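Local coordinates for protein quinoline 2-oxidoreductase large subunit (Pseudomonas putida, PDB 1T3Q) that forms the large subunit, carrying the molybdopterin cytosine dinucleotide cofactor and molybdenum, of an enzyme that probably hydroxylates quinoline at carbon 2, at residues B[453-459]-B[644-650]; B[652-656]-B[778-782]; B[379-384]-B[750-755]; B[193-197]-B[693-697]. All blocks are in the same frame, centred on the assembly; numbering follows the deposited sequence.

From the N terminus, segment 193-197 comes first, at the end of a strand, and 693-697 later completes contact 4. Segment 379-384, on helix 375-393, opens contact 3, which 750-755 closes on helix 744-761. These two long loops cross, and contact 1 lies within both: strand 454-467 pairs with 636-649. Segment 652-656 then opens contact 2. Its partner 778-782, near the C terminus, comes after contacts 4 and 3 have closed, so contact 2 crosses both. Contacts 1 and 2 share a sheet, and E647 bridges to R656. A755 of contact 3 packs on G459 of contact 1. I380 of contact 3 touches C193 of contact 4.

Contact 1: B[453-459]-B[644-650]; sequences GKYLGLG and AIVEIDA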
loop_
_atom_site.group_PDB
_atom_site.type_symbol
_atom_site.label_atom_id
_atom_site.label_comp_id
_atom_site.label_asym_id
_atom_site.label_seq_id
_atom_site.Cartn_x
_atom_site.Cartn_y
_atom_site.Cartn_z
ATOM N N GLY B 453 40.404 17.814 44.072
ATOM C CA GLY B 453 39.907 18.946 43.309
ATOM C C GLY B 453 38.633 18.634 42.546
ATOM O O GLY B 453 38.414 19.151 41.447
ATOM N N LYS B 454 37.793 17.784 43.128
ATOM C CA LYS B 454 36.530 17.397 42.505
ATOM C C LYS B 454 35.373 17.703 43.449
ATOM O O LYS B 454 35.432 17.393 44.640
ATOM C CB LYS B 454 36.532 15.901 42.186
ATOM C CG LYS B 454 37.663 15.438 41.277
ATOM C CD LYS B 454 37.470 15.919 39.851
ATOM C CE LYS B 454 38.491 15.276 38.921
ATOM N NZ LYS B 454 38.218 15.610 37.499
ATOM N N TYR B 455 34.321 18.311 42.915
ATOM C CA TYR B 455 33.143 18.645 43.708
ATOM C C TYR B 455 32.071 17.590 43.438
ATOM O O TYR B 455 31.507 17.537 42.347
ATOM C CB TYR B 455 32.620 20.026 43.309
ATOM C CG TYR B 455 33.608 21.156 43.521
ATOM C CD1 TYR B 455 33.607 22.269 42.681
ATOM C CD2 TYR B 455 34.522 21.126 44.574
ATOM C CE1 TYR B 455 34.493 23.328 42.887
ATOM C CE2 TYR B 455 35.409 22.176 44.789
ATOM C CZ TYR B 455 35.389 23.274 43.943
ATOM O OH TYR B 455 36.264 24.316 44.159
ATOM N N LEU B 456 31.795 16.746 44.425
ATOM C CA LEU B 456 30.798 15.699 44.257
ATOM C C LEU B 456 29.490 16.154 44.891
ATOM O O LEU B 456 29.493 16.756 45.963
ATOM C CB LEU B 456 31.287 14.408 44.918
ATOM C CG LEU B 456 30.782 13.089 44.333
ATOM C CD1 LEU B 456 31.296 12.929 42.901
ATOM C CD2 LEU B 456 31.267 11.935 45.200
ATOM N N GLY B 457 28.374 15.870 44.227
ATOM C CA GLY B 457 27.087 16.281 44.758
ATOM C C GLY B 457 25.986 15.263 44.532
ATOM O O GLY B 457 25.950 14.588 43.506
ATOM N N LEU B 458 25.093 15.150 45.511
ATOM C CA LEU B 458 23.967 14.236 45.440
ATOM C C LEU B 458 22.704 15.060 45.262
ATOM O O LEU B 458 22.499 16.040 45.975
ATOM C CB LEU B 458 23.855 13.427 46.736
ATOM C CG LEU B 458 22.582 12.583 46.879
ATOM C CD1 LEU B 458 22.575 11.475 45.840
ATOM C CD2 LEU B 458 22.514 11.991 48.283
ATOM N N GLY B 459 21.866 14.664 44.312
ATOM C CA GLY B 459 20.628 15.382 44.077
ATOM C C GLY B 459 19.451 14.438 44.198
ATOM O O GLY B 459 19.504 13.312 43.703
ATOM N N ALA B 644 20.707 11.535 41.630
ATOM C CA ALA B 644 21.846 11.609 40.738
ATOM C C ALA B 644 23.070 12.074 41.498
ATOM O O ALA B 644 22.974 12.869 42.434
ATOM C CB ALA B 644 21.553 12.573 39.589
ATOM N N ILE B 645 24.222 11.549 41.104
ATOM C CA ILE B 645 25.480 11.945 41.704
ATOM C C ILE B 645 26.296 12.536 40.565
ATOM O O ILE B 645 26.468 11.902 39.524
ATOM C CB ILE B 645 26.235 10.750 42.315
ATOM C CG1 ILE B 645 25.476 10.234 43.544
ATOM C CG2 ILE B 645 27.645 11.177 42.707
ATOM C CD1 ILE B 645 26.127 9.042 44.229
ATOM N N VAL B 646 26.764 13.765 40.754
ATOM C CA VAL B 646 27.554 14.440 39.737
ATOM C C VAL B 646 28.910 14.813 40.301
ATOM O O VAL B 646 29.059 15.041 41.504
ATOM C CB VAL B 646 26.873 15.741 39.230
ATOM C CG1 VAL B 646 25.493 15.431 38.673
ATOM C CG2 VAL B 646 26.793 16.761 40.350
ATOM N N GLU B 647 29.903 14.856 39.422
ATOM C CA GLU B 647 31.253 15.226 39.812
ATOM C C GLU B 647 31.665 16.411 38.956
ATOM O O GLU B 647 31.610 16.343 37.729
ATOM C CB GLU B 647 32.226 14.068 39.575
ATOM C CG GLU B 647 33.685 14.466 39.759
ATOM C CD GLU B 647 34.648 13.384 39.305
ATOM O OE1 GLU B 647 34.821 12.391 40.039
ATOM O OE2 GLU B 647 35.223 13.527 38.204
ATOM N N ILE B 648 32.067 17.495 39.607
ATOM C CA ILE B 648 32.492 18.697 38.908
ATOM C C ILE B 648 33.979 18.936 39.157
ATOM O O ILE B 648 34.424 18.936 40.301
ATOM C CB ILE B 648 31.716 19.930 39.407
ATOM C CG1 ILE B 648 30.216 19.734 39.178
ATOM C CG2 ILE B 648 32.212 21.177 38.694
ATOM C CD1 ILE B 648 29.362 20.825 39.797
ATOM N N ASP B 649 34.743 19.131 38.086
ATOM C CA ASP B 649 36.178 19.386 38.209
ATOM C C ASP B 649 36.359 20.841 38.641
ATOM O O ASP B 649 35.891 21.751 37.964
ATOM C CB ASP B 649 36.874 19.161 36.864
ATOM C CG ASP B 649 38.382 19.221 36.974
ATOM O OD1 ASP B 649 38.987 18.217 37.398
ATOM O OD2 ASP B 649 38.964 20.274 36.651
ATOM N N ALA B 650 37.039 21.058 39.762
ATOM C CA ALA B 650 37.246 22.412 40.276
ATOM C C ALA B 650 38.053 23.331 39.359
ATOM O O ALA B 650 37.920 24.551 39.430
ATOM C CB ALA B 650 37.905 22.352 41.651
HETATM O O HOH W 1 40.562 19.410 39.590
#
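Strands 454-459 and 644-649 form an antiparallel ladder, running from the K454-D649 pair to the G459-A644 pair. Y455, G457 and G459 sit in the hydrogen-bonded pairs. Y455 N reaches I648 O at 2.7 Å, almost straight (178°). Beyond the ladder, A650 N adds a bond to G453 O of 2.9 Å. K454 bends at chi2 (-71°), which swings its chain over the neighbouring strand. K454 NZ meets D649 OD1 at 2.7 Å, on the anti side of the carboxylate. A second salt bridge, K454 NZ to E647 OE2, is long at 3.7 Å; the stronger partner of E647 is R656. The pair belongs to a four-stranded mixed sheet, with strand 454-467 outermost within this chain. Helix 439-450 packs on the face carrying L456, L458 and I645. Helix 744-761 packs on the face carrying A644, V646 and I648. G453 is the C-prime residue of the Schellman motif that ends helix 439-450. On the L456 face, L456 CD1 rests against E647 CB at 3.6 Å. At the K454-D649 end, on the I648 face, A650 CB lies over one face of the Y455 ring, 4.0 Å from its centroid, as a CH-pi contact. One water donates to both G453 O and D649 OD1.

Contact 2: B[652-656]-B[778-782]; sequences TYATR and IFRSI
Y653 puts its ring on I778 and F779, joining the turn between strands 636-649 and 655-665 to the C-terminal helix 775-783. F779 CB sits over the centre of one face of the Y653 ring, 4.1 Å from the centroid, as a CH-pi contact. F779 CG lies anti to the backbone N (chi1 166°), and the phenyl ring then presents its edge to the face of that tyrosine. The pair is an offset edge-to-face stack, with centroids 5.4 Å apart and planes at 64°. The tyrosine hydroxyl comes in at the edge of the phenylalanine ring, with Y653 OH 3.5 Å from F779 CD1. I782 CD1 comes to the edge of the Y653 ring, 4.2 Å from Y653 CE2. If Y653 were replaced by an alanine, F779 would probably lose its stacking partner and a gap would open beside I778 and I782. The medium subunit borders this region: D262 of that chain makes a salt bridge with R780 and packs on F779, and its S266 packs on Y653. I778 lies alongside Y653, pointing the other way, with I778 CG2 4.0 Å from Y653 CD2. Its other branch carries CD1 past Y653 O to T655, where I778 CD1 comes tightly against T655 OG1 at 3.1 Å.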
loop_
_atom_site.group_PDB
_atom_site.type_symbol
_atom_site.label_atom_id
_atom_site.label_comp_id
_atom_site.label_asym_id
_atom_site.label_seq_id
_atom_site.Cartn_x
_atom_site.Cartn_y
_atom_site.Cartn_z
ATOM N N THR B 652 38.483 22.746 35.656
ATOM C CA THR B 652 37.947 22.846 34.304
ATOM C C THR B 652 36.432 23.015 34.244
ATOM O O THR B 652 35.877 23.306 33.185
ATOM C CB THR B 652 38.338 21.612 33.480
ATOM O OG1 THR B 652 37.696 20.452 34.026
ATOM C CG2 THR B 652 39.851 21.411 33.518
ATOM N N TYR B 653 35.773 22.833 35.384
ATOM C CA TYR B 653 34.321 22.969 35.476
ATOM C C TYR B 653 33.593 21.903 34.670
ATOM O O TYR B 653 32.412 22.045 34.355
ATOM C CB TYR B 653 33.891 24.361 35.013
ATOM C CG TYR B 653 34.772 25.449 35.574
ATOM C CD1 TYR B 653 35.686 26.117 34.765
ATOM C CD2 TYR B 653 34.737 25.768 36.932
ATOM C CE1 TYR B 653 36.549 27.075 35.293
ATOM C CE2 TYR B 653 35.593 26.722 37.473
ATOM C CZ TYR B 653 36.498 27.371 36.647
ATOM O OH TYR B 653 37.353 28.314 37.173
ATOM N N ALA B 654 34.310 20.838 34.332
ATOM C CA ALA B 654 33.718 19.739 33.584
ATOM C C ALA B 654 32.772 19.012 34.534
ATOM O O ALA B 654 33.108 18.776 35.696
ATOM C CB ALA B 654 34.808 18.796 33.094
ATOM N N THR B 655 31.588 18.660 34.043
ATOM C CA THR B 655 30.609 17.970 34.869
ATOM C C THR B 655 30.292 16.582 34.332
ATOM O O THR B 655 30.061 16.392 33.136
ATOM C CB THR B 655 29.311 18.785 34.976
ATOM O OG1 THR B 655 29.618 20.092 35.479
ATOM C CG2 THR B 655 28.335 18.107 35.925
ATOM N N ARG B 656 30.274 15.614 35.237
ATOM C CA ARG B 656 30.010 14.234 34.873
ATOM C C ARG B 656 28.969 13.620 35.805
ATOM O O ARG B 656 29.067 13.749 37.024
ATOM C CB ARG B 656 31.331 13.449 34.946
ATOM C CG ARG B 656 31.244 11.966 34.639
ATOM C CD ARG B 656 32.632 11.381 34.350
ATOM N NE ARG B 656 33.019 10.333 35.295
ATOM C CZ ARG B 656 33.723 10.541 36.404
ATOM N NH1 ARG B 656 34.023 9.525 37.201
ATOM N NH2 ARG B 656 34.141 11.760 36.709
ATOM N N ILE B 778 28.877 27.420 35.369
ATOM C CA ILE B 778 29.519 26.957 36.594
ATOM C C ILE B 778 30.700 27.879 36.898
ATOM O O ILE B 778 30.922 28.259 38.043
ATOM C CB ILE B 778 30.037 25.511 36.445
ATOM C CG1 ILE B 778 28.859 24.554 36.246
ATOM C CG2 ILE B 778 30.861 25.124 37.669
ATOM C CD1 ILE B 778 29.263 23.107 36.087
ATOM N N PHE B 779 31.452 28.228 35.857
ATOM C CA PHE B 779 32.606 29.114 35.983
ATOM C C PHE B 779 32.161 30.455 36.563
ATOM O O PHE B 779 32.774 30.985 37.492
ATOM C CB PHE B 779 33.242 29.316 34.597
ATOM C CG PHE B 779 34.224 30.458 34.526
ATOM C CD1 PHE B 779 35.443 30.398 35.193
ATOM C CD2 PHE B 779 33.930 31.592 33.773
ATOM C CE1 PHE B 779 36.360 31.454 35.110
ATOM C CE2 PHE B 779 34.839 32.651 33.684
ATOM C CZ PHE B 779 36.054 32.582 34.353
ATOM N N ARG B 780 31.083 30.990 36.006
ATOM C CA ARG B 780 30.524 32.265 36.437
ATOM C C ARG B 780 30.015 32.205 37.878
ATOM O O ARG B 780 30.265 33.111 38.673
ATOM C CB ARG B 780 29.370 32.653 35.516
ATOM C CG ARG B 780 29.548 33.978 34.811
ATOM C CD ARG B 780 30.650 33.932 33.774
ATOM N NE ARG B 780 31.498 35.113 33.882
ATOM C CZ ARG B 780 32.267 35.589 32.907
ATOM N NH1 ARG B 780 32.998 36.669 33.121
ATOM N NH2 ARG B 780 32.293 35.000 31.721
ATOM N N SER B 781 29.293 31.139 38.207
ATOM C CA SER B 781 28.742 30.988 39.548
ATOM C C SER B 781 29.836 30.989 40.607
ATOM O O SER B 781 29.714 31.654 41.633
ATOM C CB SER B 781 27.934 29.693 39.656
ATOM N N ILE B 782 30.904 30.244 40.349
ATOM C CA ILE B 782 32.016 30.141 41.281
ATOM C C ILE B 782 32.843 31.425 41.372
ATOM O O ILE B 782 33.350 31.765 42.442
ATOM C CB ILE B 782 32.933 28.955 40.899
ATOM C CG1 ILE B 782 32.189 27.639 41.140
ATOM C CG2 ILE B 782 34.227 29.005 41.704
ATOM C CD1 ILE B 782 32.974 26.396 40.764
#

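Contact 3: B[379-384]-B[750-755]; sequences QIARET and PAAVVA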
loop_
_atom_site.group_PDB
_atom_site.type_symbol
_atom_site.label_atom_id
_atom_site.label_comp_id
_atom_site.label_asym_id
_atom_site.label_seq_id
_atom_site.Cartn_x
_atom_site.Cartn_y
_atom_site.Cartn_z
ATOM N N GLN B 379 9.387 21.105 38.821
ATOM C CA GLN B 379 9.977 19.985 39.551
ATOM C C GLN B 379 11.419 20.362 39.891
ATOM O O GLN B 379 11.867 20.182 41.023
ATOM C CB GLN B 379 9.941 18.719 38.685
ATOM C CG GLN B 379 10.454 17.441 39.369
ATOM C CD GLN B 379 9.507 16.906 40.431
ATOM O OE1 GLN B 379 8.305 17.185 40.412
ATOM N NE2 GLN B 379 10.040 16.109 41.351
ATOM N N ILE B 380 12.146 20.889 38.907
ATOM C CA ILE B 380 13.526 21.315 39.125
ATOM C C ILE B 380 13.600 22.358 40.239
ATOM O O ILE B 380 14.372 22.226 41.186
ATOM C CB ILE B 380 14.144 21.946 37.840
ATOM C CG1 ILE B 380 14.407 20.862 36.794
ATOM C CG2 ILE B 380 15.447 22.678 38.182
ATOM C CD1 ILE B 380 14.827 21.413 35.442
ATOM N N ALA B 381 12.786 23.400 40.112
ATOM C CA ALA B 381 12.766 24.484 41.085
ATOM C C ALA B 381 12.405 24.048 42.504
ATOM O O ALA B 381 13.122 24.366 43.455
ATOM C CB ALA B 381 11.803 25.575 40.613
ATOM N N ARG B 382 11.306 23.316 42.648
ATOM C CA ARG B 382 10.867 22.878 43.974
ATOM C C ARG B 382 11.835 21.899 44.635
ATOM O O ARG B 382 12.214 22.084 45.785
ATOM C CB ARG B 382 9.478 22.234 43.898
ATOM C CG ARG B 382 8.834 22.008 45.267
ATOM C CD ARG B 382 7.660 21.050 45.177
ATOM N NE ARG B 382 8.067 19.797 44.555
ATOM C CZ ARG B 382 7.707 19.413 43.337
ATOM N NH1 ARG B 382 8.144 18.260 42.853
ATOM N NH2 ARG B 382 6.889 20.169 42.614
ATOM N N GLU B 383 12.232 20.856 43.912
ATOM C CA GLU B 383 13.143 19.876 44.489
ATOM C C GLU B 383 14.479 20.506 44.864
ATOM O O GLU B 383 15.085 20.130 45.866
ATOM C CB GLU B 383 13.352 18.705 43.527
ATOM C CG GLU B 383 12.076 17.900 43.242
ATOM C CD GLU B 383 11.460 17.293 44.501
ATOM O OE1 GLU B 383 10.332 17.687 44.876
ATOM O OE2 GLU B 383 12.106 16.420 45.120
ATOM N N THR B 384 14.934 21.468 44.070
ATOM C CA THR B 384 16.192 22.142 44.362
ATOM C C THR B 384 16.058 22.988 45.630
ATOM O O THR B 384 16.969 23.037 46.453
ATOM C CB THR B 384 16.637 23.035 43.178
ATOM O OG1 THR B 384 16.986 22.203 42.063
ATOM C CG2 THR B 384 17.846 23.882 43.559
ATOM N N PRO B 750 15.522 15.460 35.586
ATOM C CA PRO B 750 16.245 16.727 35.433
ATOM C C PRO B 750 16.439 17.411 36.786
ATOM O O PRO B 750 17.469 18.034 37.041
ATOM C CB PRO B 750 15.341 17.534 34.504
ATOM C CG PRO B 750 14.651 16.465 33.685
ATOM C CD PRO B 750 14.316 15.434 34.739
ATOM N N ALA B 751 15.435 17.295 37.650
ATOM C CA ALA B 751 15.497 17.903 38.968
ATOM C C ALA B 751 16.627 17.283 39.782
ATOM O O ALA B 751 17.340 17.980 40.496
ATOM C CB ALA B 751 14.158 17.729 39.690
ATOM N N ALA B 752 16.794 15.970 39.660
ATOM C CA ALA B 752 17.851 15.269 40.384
ATOM C C ALA B 752 19.234 15.791 40.002
ATOM O O ALA B 752 20.095 15.961 40.866
ATOM C CB ALA B 752 17.764 13.761 40.112
ATOM N N VAL B 753 19.449 16.044 38.711
ATOM C CA VAL B 753 20.741 16.547 38.251
ATOM C C VAL B 753 20.995 17.978 38.720
ATOM O O VAL B 753 22.083 18.293 39.214
ATOM C CB VAL B 753 20.864 16.502 36.708
ATOM C CG1 VAL B 753 22.239 17.023 36.285
ATOM C CG2 VAL B 753 20.666 15.077 36.202
ATOM N N VAL B 754 20.004 18.850 38.561
ATOM C CA VAL B 754 20.167 20.231 39.001
ATOM C C VAL B 754 20.419 20.242 40.507
ATOM O O VAL B 754 21.296 20.963 40.997
ATOM C CB VAL B 754 18.910 21.080 38.690
ATOM C CG1 VAL B 754 19.052 22.465 39.313
ATOM C CG2 VAL B 754 18.741 21.210 37.182
ATOM N N ALA B 755 19.653 19.437 41.243
ATOM C CA ALA B 755 19.834 19.362 42.690
ATOM C C ALA B 755 21.245 18.866 43.002
ATOM O O ALA B 755 21.877 19.338 43.939
ATOM C CB ALA B 755 18.796 18.423 43.315
#
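E383, whose CB packs on A751 CB across the contact, has a carboxylate oxygen, OE1, gripped by several donors. R382 takes it side-on with two nitrogens, R382 NE to E383 OE1 at 3.1 Å and R382 NH1 to the same OE1 at 3.0 Å. Y348 OH also bonds to OE1, while OE2 bonds to R401, its strongest partner, and to V462 N. R382 NH1 further donates to Q379 OE1 at 2.7 Å, from above the amide's carbonyl plane. The group is buried, and the two arginines probably keep E383 ionised. An alanine in place of E383 would keep the CB but would probably leave R382 and R401 without their shared counter-charge and V462 N without its acceptor. The apolar part of the contact is a close helix-helix crossing at -46°, with axes 8.2 Å apart. The small side chain of A751 is consistent with the close approach, A751 CA to I380 CA 3.9 Å. A751 CB sits against I380 CA, Q379 CG and E383 CB. I380 CG2 lies anti to the backbone N and meets V754 CG2 at 3.7 Å, the two side chains crossing at about a right angle. T384 OG1 touches V754 CG1 and donates to I380 O at 2.8 Å, from the face opposite to T384 N. The P750 side chain is about 12 Å from the bound pterin cytosine dinucleotide. Helix 672-692 packs on P750, strand 454-467 on Q379 and A751, and strand 185-193 on A381 and T384.

Contact 4: B[193-197]-B[693-697]; sequences CGRVS and EEVIY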
loop_
_atom_site.group_PDB
_atom_site.type_symbol
_atom_site.label_atom_id
_atom_site.label_comp_id
_atom_site.label_asym_id
_atom_site.label_seq_id
_atom_site.Cartn_x
_atom_site.Cartn_y
_atom_site.Cartn_z
ATOM N N CYS B 193 14.783 27.864 32.528
ATOM C CA CYS B 193 15.172 26.773 31.647
ATOM C C CYS B 193 15.189 27.339 30.241
ATOM O O CYS B 193 14.296 28.097 29.862
ATOM C CB CYS B 193 14.166 25.623 31.708
ATOM S SG CYS B 193 13.904 24.931 33.357
ATOM N N GLY B 194 16.205 26.980 29.465
ATOM C CA GLY B 194 16.267 27.466 28.103
ATOM C C GLY B 194 15.423 26.571 27.218
ATOM O O GLY B 194 14.909 25.548 27.668
ATOM N N ARG B 195 15.261 26.952 25.959
ATOM C CA ARG B 195 14.500 26.125 25.041
ATOM C C ARG B 195 15.346 24.902 24.712
ATOM O O ARG B 195 16.578 24.954 24.763
ATOM C CB ARG B 195 14.209 26.874 23.735
ATOM C CG ARG B 195 13.108 27.911 23.851
ATOM C CD ARG B 195 12.799 28.595 22.522
ATOM N NE ARG B 195 11.607 29.429 22.674
ATOM C CZ ARG B 195 10.588 29.451 21.824
ATOM N NH1 ARG B 195 10.606 28.689 20.740
ATOM N NH2 ARG B 195 9.529 30.214 22.078
ATOM N N VAL B 196 14.671 23.807 24.388
ATOM C CA VAL B 196 15.334 22.580 23.975
ATOM C C VAL B 196 14.483 22.027 22.850
ATOM O O VAL B 196 13.354 22.477 22.642
ATOM C CB VAL B 196 15.421 21.518 25.109
ATOM C CG1 VAL B 196 16.248 22.052 26.255
ATOM C CG2 VAL B 196 14.025 21.112 25.573
ATOM N N SER B 197 15.034 21.072 22.109
ATOM C CA SER B 197 14.318 20.428 21.021
ATOM C C SER B 197 14.194 18.950 21.368
ATOM O O SER B 197 15.100 18.386 21.981
ATOM C CB SER B 197 15.097 20.565 19.704
ATOM O OG SER B 197 14.493 19.781 18.688
ATOM N N GLU B 693 22.024 20.496 26.439
ATOM C CA GLU B 693 21.132 21.072 25.443
ATOM C C GLU B 693 20.534 22.456 25.632
ATOM O O GLU B 693 20.047 22.806 26.707
ATOM C CB GLU B 693 19.971 20.107 25.192
ATOM C CG GLU B 693 20.396 18.677 24.945
ATOM C CD GLU B 693 19.223 17.727 24.851
ATOM O OE1 GLU B 693 19.416 16.530 25.154
ATOM O OE2 GLU B 693 18.112 18.167 24.470
ATOM N N GLU B 694 20.567 23.230 24.551
ATOM C CA GLU B 694 19.954 24.545 24.533
ATOM C C GLU B 694 19.792 25.091 23.125
ATOM O O GLU B 694 20.758 25.204 22.369
ATOM C CB GLU B 694 20.721 25.570 25.383
ATOM C CG GLU B 694 19.866 26.823 25.618
ATOM C CD GLU B 694 20.449 27.826 26.596
ATOM O OE1 GLU B 694 19.745 28.814 26.898
ATOM O OE2 GLU B 694 21.594 27.643 27.063
ATOM N N VAL B 695 18.548 25.387 22.766
ATOM C CA VAL B 695 18.236 25.989 21.479
ATOM C C VAL B 695 18.386 27.464 21.829
ATOM O O VAL B 695 17.735 27.954 22.755
ATOM C CB VAL B 695 16.786 25.680 21.051
ATOM C CG1 VAL B 695 16.342 26.638 19.946
ATOM C CG2 VAL B 695 16.692 24.237 20.560
ATOM N N ILE B 696 19.248 28.170 21.109
ATOM C CA ILE B 696 19.496 29.566 21.432
ATOM C C ILE B 696 19.103 30.603 20.388
ATOM O O ILE B 696 19.481 30.504 19.219
ATOM C CB ILE B 696 20.991 29.786 21.762
ATOM C CG1 ILE B 696 21.431 28.830 22.874
ATOM C CG2 ILE B 696 21.235 31.237 22.183
ATOM C CD1 ILE B 696 22.908 28.881 23.174
ATOM N N TYR B 697 18.343 31.599 20.834
ATOM C CA TYR B 697 17.942 32.720 19.988
ATOM C C TYR B 697 18.752 33.897 20.529
ATOM O O TYR B 697 18.807 34.099 21.742
ATOM C CB TYR B 697 16.446 33.036 20.136
ATOM C CG TYR B 697 15.511 32.142 19.349
ATOM C CD1 TYR B 697 14.930 31.015 19.934
ATOM C CD2 TYR B 697 15.174 32.446 18.031
ATOM C CE1 TYR B 697 14.031 30.219 19.228
ATOM C CE2 TYR B 697 14.277 31.654 17.313
ATOM C CZ TYR B 697 13.708 30.543 17.917
ATOM O OH TYR B 697 12.824 29.762 17.211
HETATM O O HOH W 2 17.041 29.098 25.103
#
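This is a buried loop-to-loop contact: R195 and V196, just after strand 185-193, meet E694 and V695, just after helix 672-692. It joins the two molybdopterin cofactor-binding family regions, and the V196 side chain is about 10 Å from the bound dioxosulfidomolybdenum ion. One direct hydrogen bond spans the loops, from V695 N to R195 O, at 2.8 Å and nearly straight (171°). A water adds a second link: it accepts from R195 N, donates to V695 O at 2.7 Å, and reaches E694 OE1 less closely. V695 CB packs on R195 CB at 3.9 Å, and V695 CG2 leans on S197. The R195 chain is extended from CG to NE, which brings R195 CD to the edge of the Y697 ring, 3.9 Å from Y697 CE1. The guanidinium and ring planes stand 86° apart. E693 OE1 makes a salt bridge with R143 of the small subunit. R195 NH2 bonds to D322, NH1 to C365 O and NE to Q297, while Y697 OH bonds to C365 N. The buried arginine therefore has a partner for each nitrogen, and D322 probably balances its charge.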